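Local coordinates for immunity protein (Neisseria meningitidis, PDB 4Q7O), which probably protects Neisseria meningitidis from a cognate contact-dependent growth-inhibition (CDI) toxin by binding the toxin and blocking its activity, at the interface of chains A and B. Sequence-based numbering; all coordinates share one arbitrary frame. Chains: chain A/B, Immunity protein.

Contact 1 and contact 2 are neighbouring patches of one interface between two copies of the immunity protein, the centres of their C-alpha atoms about 10 Å apart. On chain A both draw on the loop joining strand 86-91 to strand 98-103: A:Gly92 and A:Asp93 serve contact 1, A:Phe95 to A:Pro97 contact 2. Chain B answers with its own copy of that loop and the start of strand 98-103 in contact 1, but with the end of helix 22-34 in contact 2. One loop thus meets two elements of chain B; the whole interface is not an exact two-fold, and whether the pair exists in solution the structure alone does not show.

Contact 1: the interface of chains A and B. Residues chain A 92-93; chain B 92-93, 98.
A:Asp93 lies against B:Gly92 and B:Asp93, so that the same loop, the one between strands 86-91 and 98-103, meets its own copy across the interface. The patch is small, hiding 99 Å² in all, and A:Asp93 supplies more of it than any other residue here, followed by B:Asp93 and B:Gly92. The touching is done by the methylene of A:Asp93 rather than by its carboxylate: CB sits 3.7 Å from CA of B:Gly92. The same CB is 3.9 Å from the backbone N of B:Asp93, a van der Waals approach to the peptide that follows the glycine. B:Gly92 has no side chain, and the aspartate can therefore settle directly on its backbone.

Further along A:Asp93, the carboxylate is carried past the glycine towards the second aspartate, because CG stands anti to the backbone N (chi1 -179°). Its oxygen OD1 comes to 4.0 Å from CB of B:Asp93, passing the methylene of that residue rather than its acid group. The two aspartate side chains cross obliquely, their carboxylate planes turned 38° against each other. The acid ends stay apart, with OD1 of A:Asp93 5.6 Å from OD2 of B:Asp93. If both are ionised, the like charges would probably weaken this part of the contact somewhat, although solvent and residues beside the patch could offset the effect.

On the other flank, B:Glu98, the first residue of strand 98-103, reaches across to A:Gly92. Its chain is extended beyond CG (chi2 179°), which brings the carboxylate up to the chain A backbone. The contribution is slight, and the approach is to glycine backbone on this side too. Both glycines are approached at the backbone, B:Gly92 by an aspartate methylene and A:Gly92, more slightly, by a glutamate oxygen: OE2 of B:Glu98 lies 3.5 Å from CA of A:Gly92.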
# COMPACT_ATOMS: atom_id res chain seq x y z
N GLY A 92 5.41 4.06 0.04
CA GLY A 92 5.08 5.44 -0.29
C GLY A 92 6.34 6.30 -0.37
O GLY A 92 7.44 5.78 -0.53
N ASP A 93 6.18 7.62 -0.24
CA ASP A 93 7.32 8.53 -0.37
C ASP A 93 7.78 9.06 1.00
O ASP A 93 7.01 9.11 1.94
CB ASP A 93 6.96 9.70 -1.30
CG ASP A 93 8.10 10.68 -1.49
OD1 ASP A 93 9.07 10.35 -2.20
OD2 ASP A 93 8.02 11.79 -0.92
N GLY B 92 2.70 9.35 -3.62
CA GLY B 92 4.12 9.60 -3.69
C GLY B 92 4.49 10.87 -4.44
O GLY B 92 3.63 11.73 -4.71
N ASP B 93 5.77 10.97 -4.78
CA ASP B 93 6.34 12.13 -5.44
C ASP B 93 5.66 12.44 -6.78
O ASP B 93 5.34 11.53 -7.54
CB ASP B 93 7.84 11.91 -5.65
CG ASP B 93 8.47 12.92 -6.59
OD1 ASP B 93 8.06 14.10 -6.56
OD2 ASP B 93 9.38 12.52 -7.35
N GLU B 98 3.29 6.67 -7.79
CA GLU B 98 2.77 5.31 -7.91
C GLU B 98 1.30 5.45 -8.29
O GLU B 98 0.51 6.04 -7.55
CB GLU B 98 2.91 4.58 -6.59
CG GLU B 98 4.31 4.63 -6.01
CD GLU B 98 4.40 3.91 -4.68
OE1 GLU B 98 3.95 2.75 -4.61
OE2 GLU B 98 4.89 4.52 -3.70

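Contact 2: the interface of chains A and B. Residues chain A 95-97; chain B 30, 33-34.
This is a loop-to-helix contact between two copies of the protein, combining amide hydrogen bonds with aromatic packing; it helps hold the deposited dimer together, though that pair may not be the biological one. A:Asn96 is at its centre, pointing its amide at the C-terminal turn of helix 22-34 of chain B. Its ND2 donates to the backbone carbonyl O of B:Thr30 at 3.0 Å, a nearly straight bond (166° at H) that arrives from above the carbonyl plane.

The other end of that amide accepts: NE2 of B:Gln33 gives a hydrogen bond to OD1 of A:Asn96 at 2.8 Å. The same NE2 also donates to the backbone O of A:Pro97 at 2.8 Å. Both acceptors lie close to the plane of the glutamine amide, and two bonds from one nitrogen should fix its rotation. Bonded at both ends, the asparagine amide is likewise held against turning over.

B:Phe34 closes over the asparagine, its CB 3.5 Å from CG of A:Asn96, with ring and amide planes 38° apart. A chi1 of -176° swings the ring away from its own backbone N and on past the amide to A:Phe95. There the two rings meet edge to face, centroids 5.1 Å apart, and CZ of A:Phe95 approaches CZ of B:Phe34 to 3.6 Å.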
# COMPACT_ATOMS: atom_id res chain seq x y z
N PHE A 95 8.35 11.91 2.12
CA PHE A 95 7.65 13.09 2.63
C PHE A 95 6.66 12.68 3.70
O PHE A 95 6.48 13.38 4.71
CB PHE A 95 6.91 13.82 1.50
CG PHE A 95 5.96 14.89 2.00
CD1 PHE A 95 6.43 16.15 2.33
CD2 PHE A 95 4.59 14.64 2.12
CE1 PHE A 95 5.56 17.14 2.78
CE2 PHE A 95 3.72 15.61 2.57
CZ PHE A 95 4.21 16.87 2.90
N ASN A 96 6.01 11.55 3.48
CA ASN A 96 4.95 11.08 4.36
C ASN A 96 4.77 9.59 4.13
O ASN A 96 3.80 9.15 3.51
CB ASN A 96 3.66 11.84 4.08
CG ASN A 96 2.48 11.33 4.91
OD1 ASN A 96 2.64 10.85 6.04
ND2 ASN A 96 1.29 11.43 4.33
N PRO A 97 5.73 8.79 4.62
CA PRO A 97 5.72 7.36 4.31
C PRO A 97 4.82 6.57 5.25
O PRO A 97 4.55 7.00 6.38
CB PRO A 97 7.18 6.96 4.54
CG PRO A 97 7.62 7.86 5.64
CD PRO A 97 6.93 9.18 5.38
N THR B 30 -1.86 7.18 4.33
CA THR B 30 -1.00 8.35 4.39
C THR B 30 -1.80 9.64 4.63
O THR B 30 -1.35 10.52 5.35
CB THR B 30 -0.06 8.45 3.17
OG1 THR B 30 -0.83 8.51 1.97
CG2 THR B 30 0.87 7.25 3.12
N GLN B 33 -2.88 9.55 8.45
CA GLN B 33 -1.85 9.77 9.45
C GLN B 33 -1.29 11.20 9.43
O GLN B 33 -0.77 11.68 10.43
CB GLN B 33 -0.71 8.76 9.27
CG GLN B 33 0.10 9.01 8.03
CD GLN B 33 1.14 7.93 7.80
OE1 GLN B 33 1.08 6.86 8.41
NE2 GLN B 33 2.08 8.21 6.90
N PHE B 34 -1.40 11.88 8.30
CA PHE B 34 -0.70 13.15 8.11
C PHE B 34 -1.64 14.36 8.10
O PHE B 34 -1.31 15.42 8.64
CB PHE B 34 0.12 13.09 6.83
CG PHE B 34 0.96 14.29 6.58
CD1 PHE B 34 2.16 14.46 7.24
CD2 PHE B 34 0.56 15.25 5.66
CE1 PHE B 34 2.95 15.57 7.01
CE2 PHE B 34 1.34 16.36 5.42
CZ PHE B 34 2.53 16.53 6.10